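Local atomic coordinates of uncharacterized protein YycE (Bacillus subtilis, PDB entry 1TWU), a protein that is of unknown function but has the vicinal oxygen chelate fold and may be related to glyoxalases and fosfomycin resistance proteins. Residues A[77-82]-A[124-129]; A[14-19]-A[60-65]; A[32-37]-A[95-100]; A[104-109]-A[117-122]. One frame throughout, in Å; residues are numbered along the deposited sequence.

Contact 1: residues A[77-82]-A[124-129]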
loop_
_atom_site.group_PDB
_atom_site.type_symbol
_atom_site.label_atom_id
_atom_site.label_comp_id
_atom_site.label_asym_id
_atom_site.label_seq_id
_atom_site.Cartn_x
_atom_site.Cartn_y
_atom_site.Cartn_z
ATOM N N PRO A 77 10.118 -7.951 6.540
ATOM C CA PRO A 77 10.523 -6.854 7.421
ATOM C C PRO A 77 10.747 -5.519 6.723
ATOM O O PRO A 77 10.828 -4.485 7.380
ATOM C CB PRO A 77 11.789 -7.395 8.074
ATOM C CG PRO A 77 12.365 -8.270 7.011
ATOM C CD PRO A 77 11.150 -9.002 6.503
ATOM N N ASP A 78 10.850 -5.546 5.398
ATOM C CA ASP A 78 11.053 -4.333 4.613
ATOM C C ASP A 78 9.776 -3.860 3.914
ATOM O O ASP A 78 9.799 -2.900 3.141
ATOM C CB ASP A 78 12.147 -4.543 3.562
ATOM C CG ASP A 78 13.534 -4.642 4.167
ATOM O OD1 ASP A 78 13.743 -4.103 5.274
ATOM O OD2 ASP A 78 14.423 -5.238 3.522
ATOM N N SER A 79 8.669 -4.546 4.171
ATOM C CA SER A 79 7.388 -4.176 3.582
ATOM C C SER A 79 6.695 -3.300 4.631
ATOM O O SER A 79 6.212 -3.795 5.658
ATOM C CB SER A 79 6.571 -5.427 3.277
ATOM O OG SER A 79 5.504 -5.102 2.415
ATOM N N LEU A 80 6.661 -1.994 4.359
ATOM C CA LEU A 80 6.117 -1.010 5.287
ATOM C C LEU A 80 4.917 -0.171 4.839
ATOM O O LEU A 80 4.596 -0.065 3.651
ATOM C CB LEU A 80 7.222 -0.013 5.663
ATOM C CG LEU A 80 8.569 -0.310 6.338
ATOM C CD1 LEU A 80 8.803 -1.790 6.532
ATOM C CD2 LEU A 80 9.674 0.337 5.502
ATOM N N LEU A 81 4.273 0.427 5.837
ATOM C CA LEU A 81 3.177 1.375 5.657
ATOM C C LEU A 81 3.675 2.479 6.586
ATOM O O LEU A 81 3.661 2.323 7.805
ATOM C CB LEU A 81 1.829 0.843 6.157
ATOM C CG LEU A 81 0.741 1.936 6.182
ATOM C CD1 LEU A 81 0.611 2.568 4.806
ATOM C CD2 LEU A 81 -0.597 1.359 6.617
ATOM N N VAL A 82 4.147 3.576 6.009
ATOM C CA VAL A 82 4.690 4.659 6.811
ATOM C C VAL A 82 3.784 5.874 6.994
ATOM O O VAL A 82 3.286 6.459 6.028
ATOM C CB VAL A 82 6.035 5.154 6.231
ATOM C CG1 VAL A 82 6.699 6.110 7.215
ATOM C CG2 VAL A 82 6.947 3.976 5.933
ATOM N N ASP A 124 -1.019 -9.228 11.243
ATOM C CA ASP A 124 -0.422 -10.146 10.282
ATOM C C ASP A 124 1.023 -9.865 9.913
ATOM O O ASP A 124 1.506 -10.342 8.885
ATOM C CB ASP A 124 -1.274 -10.224 9.012
ATOM C CG ASP A 124 -2.622 -10.886 9.257
ATOM O OD1 ASP A 124 -2.655 -11.919 9.964
ATOM O OD2 ASP A 124 -3.642 -10.381 8.738
ATOM N N GLY A 125 1.707 -9.083 10.742
ATOM C CA GLY A 125 3.113 -8.810 10.506
ATOM C C GLY A 125 3.483 -7.694 9.559
ATOM O O GLY A 125 4.653 -7.565 9.193
ATOM N N TRP A 126 2.507 -6.903 9.128
ATOM C CA TRP A 126 2.814 -5.788 8.245
ATOM C C TRP A 126 3.467 -4.760 9.167
ATOM O O TRP A 126 3.005 -4.562 10.289
ATOM C CB TRP A 126 1.534 -5.225 7.615
ATOM C CG TRP A 126 1.793 -4.356 6.405
ATOM C CD1 TRP A 126 2.944 -4.304 5.654
ATOM C CD2 TRP A 126 0.870 -3.454 5.779
ATOM N NE1 TRP A 126 2.789 -3.428 4.608
ATOM C CE2 TRP A 126 1.528 -2.893 4.660
ATOM C CE3 TRP A 126 -0.451 -3.070 6.052
ATOM C CZ2 TRP A 126 0.906 -1.967 3.814
ATOM C CZ3 TRP A 126 -1.068 -2.152 5.210
ATOM C CH2 TRP A 126 -0.388 -1.612 4.105
ATOM N N ARG A 127 4.551 -4.137 8.709
ATOM C CA ARG A 127 5.272 -3.149 9.510
ATOM C C ARG A 127 4.651 -1.751 9.399
ATOM O O ARG A 127 4.737 -1.095 8.360
ATOM C CB ARG A 127 6.749 -3.089 9.080
ATOM C CG ARG A 127 7.562 -4.373 9.305
ATOM C CD ARG A 127 7.761 -4.659 10.778
ATOM N NE ARG A 127 8.430 -5.936 11.036
ATOM C CZ ARG A 127 9.745 -6.098 11.179
ATOM N NH1 ARG A 127 10.572 -5.068 11.087
ATOM N NH2 ARG A 127 10.231 -7.298 11.453
ATOM N N ILE A 128 4.020 -1.305 10.479
ATOM C CA ILE A 128 3.402 0.015 10.502
ATOM C C ILE A 128 4.400 0.977 11.164
ATOM O O ILE A 128 4.697 0.881 12.361
ATOM C CB ILE A 128 2.060 -0.004 11.290
ATOM C CG1 ILE A 128 1.218 -1.213 10.865
ATOM C CG2 ILE A 128 1.276 1.280 11.025
ATOM C CD1 ILE A 128 0.964 -1.299 9.376
ATOM N N VAL A 129 4.924 1.903 10.373
ATOM C CA VAL A 129 5.905 2.851 10.875
ATOM C C VAL A 129 5.345 4.250 11.093
ATOM O O VAL A 129 4.561 4.766 10.295
ATOM C CB VAL A 129 7.120 2.938 9.911
ATOM C CG1 VAL A 129 8.246 3.766 10.536
ATOM C CG2 VAL A 129 7.602 1.539 9.577
HETATM O O HOH W 1 11.070 -2.826 9.556
HETATM O O HOH W 2 4.214 -2.403 2.002
#
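Leu80, Leu81 and Val82 run beside Arg127, Ile128 and Val129 as the parallel first and last strands of a beta-alpha-beta-beta-beta module, the repeating unit of the vicinal oxygen chelate fold. The short strand axes lie 20° apart. Leu81 bonds through both its N and its O: its N gives a hydrogen to Arg127 O at 3.0 Å, and its O accepts from Val129 N at 2.9 Å. Just before the strand the ladder thins to a weak bond from Arg127 N to Ser79 O, 3.5 Å long.

One face of the sheet carries Leu80, Val82, Arg127 and Val129. Here Leu80 CD1 presses on Arg127 CB at 3.5 Å, while the two valines lie side by side and point the same way, with Trp113 packed against this face. The arginine chain bends at chi2, and its guanidinium lies flat against Pro77, whose CA stands 3.9 Å above the plane, over its centre. Arg127 NE forms a salt bridge with Glu121 OE2.

Leu81 and Ile128 occupy the other face, where Ile128 touches helix 22-32 and Leu81 packs on Ile15 of the second subunit. Trp126 CG is anti to the backbone N (chi1 -163°), and the indole turns one face to Leu81: CB is 3.9 Å from the centroid of the six-membered ring and 17° off its normal, a CH-pi contact. Strand 80-84 also pairs antiparallel with a strand of that subunit. In the plane of the indole, at its edge, a water takes the hydrogen of Trp126 NE1 at 3.1 Å and also bonds Ser79 OG and Leu80 O.

Contact 2: residues A[14-19]-A[60-65]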
loop_
_atom_site.group_PDB
_atom_site.type_symbol
_atom_site.label_atom_id
_atom_site.label_comp_id
_atom_site.label_asym_id
_atom_site.label_seq_id
_atom_site.Cartn_x
_atom_site.Cartn_y
_atom_site.Cartn_z
ATOM N N ARG A 14 -6.812 2.076 -3.837
ATOM C CA ARG A 14 -6.994 1.092 -2.787
ATOM C C ARG A 14 -5.821 0.126 -2.658
ATOM O O ARG A 14 -5.286 -0.359 -3.658
ATOM C CB ARG A 14 -8.274 0.284 -3.044
ATOM C CG ARG A 14 -8.456 -0.909 -2.106
ATOM C CD ARG A 14 -9.671 -1.748 -2.457
ATOM N NE ARG A 14 -10.922 -1.040 -2.189
ATOM C CZ ARG A 14 -12.138 -1.530 -2.424
ATOM N NH1 ARG A 14 -12.285 -2.743 -2.936
ATOM N NH2 ARG A 14 -13.213 -0.804 -2.145
ATOM N N ILE A 15 -5.420 -0.126 -1.414
ATOM C CA ILE A 15 -4.367 -1.089 -1.102
ATOM C C ILE A 15 -5.172 -2.231 -0.497
ATOM O O ILE A 15 -5.772 -2.065 0.570
ATOM C CB ILE A 15 -3.399 -0.571 -0.027
ATOM C CG1 ILE A 15 -2.637 0.643 -0.549
ATOM C CG2 ILE A 15 -2.421 -1.667 0.358
ATOM C CD1 ILE A 15 -1.697 0.323 -1.700
ATOM N N ALA A 16 -5.215 -3.371 -1.184
ATOM C CA ALA A 16 -5.974 -4.526 -0.702
ATOM C C ALA A 16 -5.041 -5.647 -0.278
ATOM O O ALA A 16 -4.141 -6.028 -1.021
ATOM C CB ALA A 16 -6.924 -5.017 -1.783
ATOM N N ARG A 17 -5.267 -6.162 0.926
ATOM C CA ARG A 17 -4.462 -7.241 1.487
ATOM C C ARG A 17 -5.352 -8.345 2.045
ATOM O O ARG A 17 -6.417 -8.078 2.600
ATOM C CB ARG A 17 -3.566 -6.710 2.612
ATOM C CG ARG A 17 -2.558 -5.653 2.171
ATOM C CD ARG A 17 -1.921 -4.954 3.371
ATOM N NE ARG A 17 -1.258 -5.890 4.275
ATOM C CZ ARG A 17 -0.061 -6.429 4.057
ATOM N NH1 ARG A 17 0.621 -6.120 2.957
ATOM N NH2 ARG A 17 0.452 -7.283 4.939
ATOM N N PRO A 18 -4.925 -9.607 1.905
ATOM C CA PRO A 18 -5.681 -10.760 2.403
ATOM C C PRO A 18 -5.387 -11.037 3.880
ATOM O O PRO A 18 -4.337 -10.655 4.392
ATOM C CB PRO A 18 -5.186 -11.882 1.515
ATOM C CG PRO A 18 -3.727 -11.533 1.373
ATOM C CD PRO A 18 -3.771 -10.046 1.098
ATOM N N THR A 19 -6.310 -11.703 4.565
ATOM C CA THR A 19 -6.106 -12.030 5.974
ATOM C C THR A 19 -6.876 -13.279 6.372
ATOM O O THR A 19 -7.851 -13.650 5.729
ATOM C CB THR A 19 -6.545 -10.860 6.922
ATOM O OG1 THR A 19 -6.184 -11.183 8.271
ATOM C CG2 THR A 19 -8.059 -10.631 6.857
ATOM N N HIS A 60 -7.609 4.450 0.496
ATOM C CA HIS A 60 -8.046 3.611 1.599
ATOM C C HIS A 60 -7.452 2.213 1.541
ATOM O O HIS A 60 -6.824 1.818 0.551
ATOM C CB HIS A 60 -9.580 3.517 1.643
ATOM C CG HIS A 60 -10.190 2.859 0.443
ATOM N ND1 HIS A 60 -10.573 3.561 -0.681
ATOM C CD2 HIS A 60 -10.462 1.557 0.182
ATOM C CE1 HIS A 60 -11.054 2.721 -1.580
ATOM N NE2 HIS A 60 -10.998 1.499 -1.081
ATOM N N LEU A 61 -7.656 1.473 2.625
ATOM C CA LEU A 61 -7.172 0.108 2.747
ATOM C C LEU A 61 -8.369 -0.825 2.687
ATOM O O LEU A 61 -9.480 -0.436 3.054
ATOM C CB LEU A 61 -6.482 -0.099 4.101
ATOM C CG LEU A 61 -5.266 0.734 4.508
ATOM C CD1 LEU A 61 -4.825 0.352 5.921
ATOM C CD2 LEU A 61 -4.139 0.495 3.517
ATOM N N GLU A 62 -8.147 -2.041 2.203
ATOM C CA GLU A 62 -9.192 -3.056 2.189
ATOM C C GLU A 62 -8.572 -4.362 2.669
ATOM O O GLU A 62 -7.459 -4.715 2.284
ATOM C CB GLU A 62 -9.788 -3.286 0.799
ATOM C CG GLU A 62 -10.762 -4.465 0.823
ATOM C CD GLU A 62 -11.252 -4.901 -0.544
ATOM O OE1 GLU A 62 -10.476 -4.817 -1.519
ATOM O OE2 GLU A 62 -12.415 -5.353 -0.635
ATOM N N PHE A 63 -9.282 -5.070 3.534
ATOM C CA PHE A 63 -8.802 -6.355 4.035
ATOM C C PHE A 63 -9.884 -7.379 3.734
ATOM O O PHE A 63 -11.070 -7.147 4.001
ATOM C CB PHE A 63 -8.524 -6.286 5.540
ATOM C CG PHE A 63 -7.289 -5.498 5.886
ATOM C CD1 PHE A 63 -6.033 -6.106 5.874
ATOM C CD2 PHE A 63 -7.376 -4.140 6.192
ATOM C CE1 PHE A 63 -4.882 -5.375 6.163
ATOM C CE2 PHE A 63 -6.231 -3.395 6.482
ATOM C CZ PHE A 63 -4.980 -4.012 6.469
ATOM N N THR A 64 -9.470 -8.500 3.155
ATOM C CA THR A 64 -10.397 -9.559 2.795
ATOM C C THR A 64 -9.996 -10.919 3.364
ATOM O O THR A 64 -8.813 -11.217 3.538
ATOM C CB THR A 64 -10.523 -9.672 1.257
ATOM O OG1 THR A 64 -9.225 -9.882 0.677
ATOM C CG2 THR A 64 -11.128 -8.398 0.685
ATOM N N GLN A 65 -11.007 -11.734 3.652
ATOM C CA GLN A 65 -10.814 -13.076 4.185
ATOM C C GLN A 65 -11.725 -14.033 3.427
ATOM O O GLN A 65 -12.915 -13.766 3.265
ATOM C CB GLN A 65 -11.156 -13.090 5.675
ATOM C CG GLN A 65 -11.022 -14.442 6.343
ATOM C CD GLN A 65 -11.202 -14.357 7.843
ATOM O OE1 GLN A 65 -11.466 -15.358 8.506
ATOM N NE2 GLN A 65 -11.049 -13.165 8.389
#
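Arg14 reaches across to two side chains of the neighbouring strand, His60 and Glu62, and meets each differently. Its NE points almost straight at His60 NE2, 2.8 Å away with an angle of 172° at the hydrogen. The imidazole nitrogen lies in the guanidinium plane, yet the two planes stand 71° apart, so the ring meets the guanidinium edge without stacking. A weak second bond from Arg14 NH2 reaches the same NE2 at 3.4 Å. His60 CG takes the crowded position between backbone N and carbonyl carbon (chi1 64°), and ND1 is hydrogen-bonded to Ala57 O. Glu62 comes over a face of the same guanidinium with its CG, and Arg14 NH1 forms a salt bridge with Glu62 OE1 at 3.1 Å, weak as a hydrogen bond.

The opposite face is less polar. Ile15 and Leu61 lie side by side, CB to CD2 3.8 Å, and Arg17 runs alongside Phe63 in the same direction, with Phe63 CE1 at the guanidinium edge and 4.0 Å from Arg17 CB. Helix 22-32 covers Phe63. Backbone bonds continue the ladder from Ile15 N to His60 O at 3.1 Å through to Thr19 N and Thr64 O at 2.7 Å.

This parallel pairing of first and last strands marks the N-terminal beta-alpha-beta-beta-beta module. In relatives with the vicinal oxygen chelate fold, the helix-free sheet face, here that of Arg14, His60 and Glu62, commonly lines the ligand pocket.

Contact 3: residues A[32-37]-A[95-100]; sequences GLCLKR and TSKLKH
Leu98 lays its CD2 methyl on the backbone of Gly32, with Leu98 CD2 3.5 Å from Gly32 CA. Because Gly32 has no side chain, the methyl can settle directly on the last turn of helix 22-32. The other branch, CD1, meets Leu33 CD2 at 4.1 Å as the two leucines slant past one another. Phe130 of strand 127-131 touches both, so this apolar part sits down on the sheet.

Lys97, one residue earlier, follows a different route. All its side-chain torsions are near 180° (chi4, which places NZ, -179°), and the straight chain carries NZ across to the end of helix 22-32. There NZ lies 3.5 Å from Gly32 O and 3.2 Å from Cys34 SG, neither of them a hydrogen bond, while its actual acceptor is Glu31 O. A positive group beside these C-terminal carbonyls would be expected to interact favourably with the helix dipole. Cys34 is where the chain leaves the helical conformation, with a positive phi of 66°, and its SG is the atom that meets Lys97 NZ. Leu33 O accepts from Ser7 OG of the second subunit.

No hydrogen bond crosses between 32-37 and 95-100, and only 200 Å² is buried. The contact joins the C-terminal end of helix 22-32 to side chains from the last turn of helix 88-100, the single long helices of the two beta-alpha-beta-beta-beta modules of the vicinal oxygen chelate fold.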
loop_
_atom_site.group_PDB
_atom_site.type_symbol
_atom_site.label_atom_id
_atom_site.label_comp_id
_atom_site.label_asym_id
_atom_site.label_seq_id
_atom_site.Cartn_x
_atom_site.Cartn_y
_atom_site.Cartn_z
ATOM N N GLY A 32 -7.515 0.374 17.130
ATOM C CA GLY A 32 -6.173 0.850 17.384
ATOM C C GLY A 32 -5.849 2.172 16.732
ATOM O O GLY A 32 -5.635 3.171 17.418
ATOM N N LEU A 33 -5.801 2.178 15.404
ATOM C CA LEU A 33 -5.491 3.393 14.661
ATOM C C LEU A 33 -6.652 4.362 14.598
ATOM O O LEU A 33 -6.457 5.552 14.366
ATOM C CB LEU A 33 -5.071 3.057 13.234
ATOM C CG LEU A 33 -3.676 2.468 13.090
ATOM C CD1 LEU A 33 -3.365 2.250 11.612
ATOM C CD2 LEU A 33 -2.671 3.423 13.722
ATOM N N CYS A 34 -7.859 3.849 14.801
ATOM C CA CYS A 34 -9.051 4.677 14.727
ATOM C C CYS A 34 -9.254 5.186 13.307
ATOM O O CYS A 34 -9.543 6.363 13.081
ATOM C CB CYS A 34 -8.965 5.850 15.705
ATOM S SG CYS A 34 -9.216 5.361 17.427
ATOM N N LEU A 35 -9.061 4.291 12.346
ATOM C CA LEU A 35 -9.289 4.620 10.949
ATOM C C LEU A 35 -10.792 4.429 10.802
ATOM O O LEU A 35 -11.378 3.544 11.431
ATOM C CB LEU A 35 -8.547 3.651 10.019
ATOM C CG LEU A 35 -7.018 3.621 10.104
ATOM C CD1 LEU A 35 -6.474 2.853 8.911
ATOM C CD2 LEU A 35 -6.466 5.036 10.103
ATOM N N LYS A 36 -11.421 5.264 9.990
ATOM C CA LYS A 36 -12.858 5.166 9.799
ATOM C C LYS A 36 -13.229 4.031 8.850
ATOM O O LYS A 36 -12.624 3.882 7.785
ATOM C CB LYS A 36 -13.402 6.502 9.264
ATOM C CG LYS A 36 -14.802 6.435 8.646
ATOM C CD LYS A 36 -15.297 7.819 8.219
ATOM C CE LYS A 36 -16.230 7.770 6.996
ATOM N NZ LYS A 36 -17.450 6.917 7.157
ATOM N N ARG A 37 -14.213 3.225 9.245
ATOM C CA ARG A 37 -14.681 2.143 8.384
ATOM C C ARG A 37 -15.571 2.784 7.313
ATOM O O ARG A 37 -16.667 3.266 7.608
ATOM C CB ARG A 37 -15.490 1.110 9.171
ATOM C CG ARG A 37 -16.015 -0.001 8.275
ATOM C CD ARG A 37 -16.864 -1.007 9.024
ATOM N NE ARG A 37 -16.150 -1.573 10.163
ATOM C CZ ARG A 37 -16.489 -2.710 10.758
ATOM N NH1 ARG A 37 -17.531 -3.405 10.314
ATOM N NH2 ARG A 37 -15.800 -3.142 11.807
ATOM N N THR A 95 1.362 5.294 19.182
ATOM C CA THR A 95 2.195 4.107 19.341
ATOM C C THR A 95 2.045 3.510 20.742
ATOM O O THR A 95 2.138 2.295 20.923
ATOM C CB THR A 95 3.686 4.425 19.083
ATOM O OG1 THR A 95 4.110 5.468 19.965
ATOM C CG2 THR A 95 3.902 4.857 17.637
ATOM N N SER A 96 1.803 4.370 21.728
ATOM C CA SER A 96 1.638 3.936 23.108
ATOM C C SER A 96 0.320 3.198 23.291
ATOM O O SER A 96 0.241 2.212 24.022
ATOM C CB SER A 96 1.678 5.137 24.044
ATOM O OG SER A 96 1.474 4.724 25.380
ATOM N N LYS A 97 -0.715 3.690 22.626
ATOM C CA LYS A 97 -2.034 3.077 22.693
ATOM C C LYS A 97 -1.998 1.672 22.080
ATOM O O LYS A 97 -2.591 0.735 22.610
ATOM C CB LYS A 97 -3.045 3.950 21.941
ATOM C CG LYS A 97 -4.444 3.354 21.857
ATOM C CD LYS A 97 -5.371 4.222 21.023
ATOM C CE LYS A 97 -6.739 3.578 20.878
ATOM N NZ LYS A 97 -7.672 4.397 20.052
ATOM N N LEU A 98 -1.292 1.534 20.959
ATOM C CA LEU A 98 -1.183 0.251 20.269
ATOM C C LEU A 98 -0.419 -0.787 21.090
ATOM O O LEU A 98 -0.793 -1.958 21.121
ATOM C CB LEU A 98 -0.512 0.444 18.899
ATOM C CG LEU A 98 -1.299 1.285 17.879
ATOM C CD1 LEU A 98 -0.466 1.453 16.624
ATOM C CD2 LEU A 98 -2.636 0.630 17.559
ATOM N N LYS A 99 0.653 -0.361 21.753
ATOM C CA LYS A 99 1.440 -1.277 22.574
ATOM C C LYS A 99 0.637 -1.704 23.805
ATOM O O LYS A 99 0.722 -2.852 24.247
ATOM C CB LYS A 99 2.759 -0.616 23.003
ATOM C CG LYS A 99 3.647 -0.202 21.835
ATOM C CD LYS A 99 4.969 0.367 22.296
ATOM C CE LYS A 99 5.844 -0.704 22.903
ATOM N NZ LYS A 99 7.213 -0.196 23.218
ATOM N N HIS A 100 -0.151 -0.783 24.353
ATOM C CA HIS A 100 -0.967 -1.091 25.517
ATOM C C HIS A 100 -2.142 -1.981 25.134
ATOM O O HIS A 100 -2.732 -2.652 25.990
ATOM C CB HIS A 100 -1.447 0.198 26.183
ATOM C CG HIS A 100 -0.345 0.967 26.846
ATOM N ND1 HIS A 100 -0.574 2.053 27.663
ATOM C CD2 HIS A 100 1.001 0.800 26.815
ATOM C CE1 HIS A 100 0.580 2.521 28.108
ATOM N NE2 HIS A 100 1.552 1.777 27.607
#

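Contact 4: residues A[104-109]-A[117-122]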
loop_
_atom_site.group_PDB
_atom_site.type_symbol
_atom_site.label_atom_id
_atom_site.label_comp_id
_atom_site.label_asym_id
_atom_site.label_seq_id
_atom_site.Cartn_x
_atom_site.Cartn_y
_atom_site.Cartn_z
ATOM N N GLN A 104 3.118 -5.445 19.296
ATOM C CA GLN A 104 4.568 -5.387 19.450
ATOM C C GLN A 104 5.283 -4.297 18.688
ATOM O O GLN A 104 5.008 -4.073 17.509
ATOM C CB GLN A 104 5.199 -6.705 18.996
ATOM C CG GLN A 104 4.630 -7.916 19.649
ATOM C CD GLN A 104 4.949 -7.968 21.122
ATOM O OE1 GLN A 104 4.088 -8.292 21.944
ATOM N NE2 GLN A 104 6.194 -7.658 21.471
ATOM N N GLU A 105 6.216 -3.629 19.360
ATOM C CA GLU A 105 7.028 -2.634 18.688
ATOM C C GLU A 105 8.234 -3.473 18.271
ATOM O O GLU A 105 8.747 -4.268 19.066
ATOM C CB GLU A 105 7.493 -1.522 19.630
ATOM C CG GLU A 105 8.227 -0.409 18.873
ATOM C CD GLU A 105 8.935 0.591 19.770
ATOM O OE1 GLU A 105 8.351 1.011 20.791
ATOM O OE2 GLU A 105 10.078 0.971 19.437
ATOM N N VAL A 106 8.679 -3.322 17.032
ATOM C CA VAL A 106 9.816 -4.097 16.573
ATOM C C VAL A 106 10.950 -3.210 16.095
ATOM O O VAL A 106 10.770 -2.011 15.861
ATOM C CB VAL A 106 9.412 -5.079 15.439
ATOM C CG1 VAL A 106 8.407 -6.094 15.972
ATOM C CG2 VAL A 106 8.819 -4.317 14.265
ATOM N N GLU A 107 12.125 -3.816 15.970
ATOM C CA GLU A 107 13.316 -3.120 15.522
ATOM C C GLU A 107 13.316 -3.128 14.000
ATOM O O GLU A 107 13.390 -4.187 13.376
ATOM C CB GLU A 107 14.557 -3.837 16.044
ATOM C CG GLU A 107 15.704 -2.905 16.340
ATOM C CD GLU A 107 15.346 -1.913 17.425
ATOM O OE1 GLU A 107 15.358 -2.295 18.623
ATOM O OE2 GLU A 107 15.035 -0.753 17.072
ATOM N N SER A 108 13.221 -1.948 13.401
ATOM C CA SER A 108 13.202 -1.842 11.951
ATOM C C SER A 108 14.443 -2.475 11.344
ATOM O O SER A 108 15.509 -2.503 11.969
ATOM C CB SER A 108 13.113 -0.374 11.532
ATOM O OG SER A 108 14.139 0.389 12.142
ATOM N N GLU A 109 14.294 -2.998 10.130
ATOM C CA GLU A 109 15.411 -3.616 9.430
ATOM C C GLU A 109 16.448 -2.546 9.154
ATOM O O GLU A 109 17.625 -2.680 9.515
ATOM C CB GLU A 109 14.940 -4.226 8.112
ATOM C CG GLU A 109 14.362 -5.607 8.269
ATOM C CD GLU A 109 15.404 -6.621 8.701
ATOM O OE1 GLU A 109 16.283 -6.960 7.876
ATOM O OE2 GLU A 109 15.345 -7.072 9.865
ATOM N N GLY A 117 11.749 7.092 14.545
ATOM C CA GLY A 117 10.608 6.359 14.040
ATOM C C GLY A 117 10.284 5.168 14.919
ATOM O O GLY A 117 11.178 4.610 15.561
ATOM N N VAL A 118 9.007 4.789 14.964
ATOM C CA VAL A 118 8.557 3.647 15.757
ATOM C C VAL A 118 7.810 2.675 14.850
ATOM O O VAL A 118 6.883 3.068 14.145
ATOM C CB VAL A 118 7.600 4.077 16.892
ATOM C CG1 VAL A 118 7.069 2.848 17.623
ATOM C CG2 VAL A 118 8.322 4.999 17.862
ATOM N N THR A 119 8.215 1.408 14.873
ATOM C CA THR A 119 7.582 0.384 14.049
ATOM C C THR A 119 6.769 -0.589 14.897
ATOM O O THR A 119 7.286 -1.203 15.829
ATOM C CB THR A 119 8.627 -0.420 13.249
ATOM O OG1 THR A 119 9.402 0.475 12.443
ATOM C CG2 THR A 119 7.938 -1.441 12.346
ATOM N N ILE A 120 5.486 -0.713 14.568
ATOM C CA ILE A 120 4.576 -1.610 15.277
ATOM C C ILE A 120 4.057 -2.604 14.249
ATOM O O ILE A 120 3.686 -2.206 13.147
ATOM C CB ILE A 120 3.350 -0.847 15.852
ATOM C CG1 ILE A 120 3.802 0.339 16.723
ATOM C CG2 ILE A 120 2.467 -1.806 16.625
ATOM C CD1 ILE A 120 4.688 -0.019 17.903
ATOM N N GLU A 121 4.037 -3.889 14.585
ATOM C CA GLU A 121 3.518 -4.876 13.636
ATOM C C GLU A 121 2.010 -5.005 13.782
ATOM O O GLU A 121 1.489 -5.002 14.899
ATOM C CB GLU A 121 4.132 -6.250 13.864
ATOM C CG GLU A 121 5.607 -6.340 13.623
ATOM C CD GLU A 121 6.076 -7.781 13.613
ATOM O OE1 GLU A 121 5.697 -8.535 14.538
ATOM O OE2 GLU A 121 6.820 -8.159 12.681
ATOM N N ASP A 122 1.306 -5.115 12.660
ATOM C CA ASP A 122 -0.139 -5.267 12.725
ATOM C C ASP A 122 -0.377 -6.760 12.973
ATOM O O ASP A 122 0.579 -7.535 12.994
ATOM C CB ASP A 122 -0.798 -4.720 11.436
ATOM C CG ASP A 122 -0.837 -5.720 10.284
ATOM O OD1 ASP A 122 -0.101 -6.732 10.286
ATOM O OD2 ASP A 122 -1.620 -5.465 9.342
HETATM O O HOH W 3 1.922 -6.689 16.881
HETATM O O HOH W 4 10.544 0.481 16.596
#
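Glu105 and Ile120 face each other as a non-hydrogen-bonded antiparallel pair, CA to CA 4.3 Å, where the short strand 105-106 meets strand 117-121 at the outer border of the C-terminal sheet. The pairing is brief: the touching parts run 118° apart in direction, far from the 180° of a straight antiparallel ladder. Two good backbone bonds hold it, from Val106 N to Thr119 O at 2.8 Å and from Glu121 N to Gln104 O at 3.1 Å. Water extends the bonding on both sides. One molecule links Gln104 N with Glu121 O; another accepts from Thr119 N at 3.0 Å and lies beside Val106 O and Glu105 OE2.

Side chains add apolar contact even where they end in charges. The Glu105 chain is extended, with CG anti to the backbone N (chi1 -174°), and crosses Val118 at about a right angle, its CD 3.6 Å from CG1. On the same face of the sheet, Ile120 CD1 touches Glu105 CB at 3.6 Å. The carboxylate itself is turned to Lys99 of helix 88-100, which supplies a salt bridge to OE1.

On the other side Val106 spreads its methyls over two neighbours: CG2 meets Thr119 CG2 at 3.6 Å, and CG1 meets Glu121 CG at 3.7 Å, again crossing at about a right angle. The arrangement is that of a frayed edge strand, the second strand of a vicinal oxygen chelate module following its helix, in the sheet order 1-4-3-2.

Contacts 1 and 2 are equivalent buried pairings of first and fourth strands in the two modules, and both sheets continue into the second subunit. Their side-chain chemistry differs: contact 1 relies on apolar packing, an indole face and waters, contact 2 on a buried Arg-His-Glu cluster. Trp126 and Arg17, in a cation-pi contact, join them. Contact 4 lies in the same sheet as contact 1, bonded through Ile128 O and Ile120 N, but at the partly exposed border, where pairing is short and hydrated. Contact 3 involves no strand pairing: it is buried helix-end packing between the modules, and touches contact 4 where Thr95 packs on Val118.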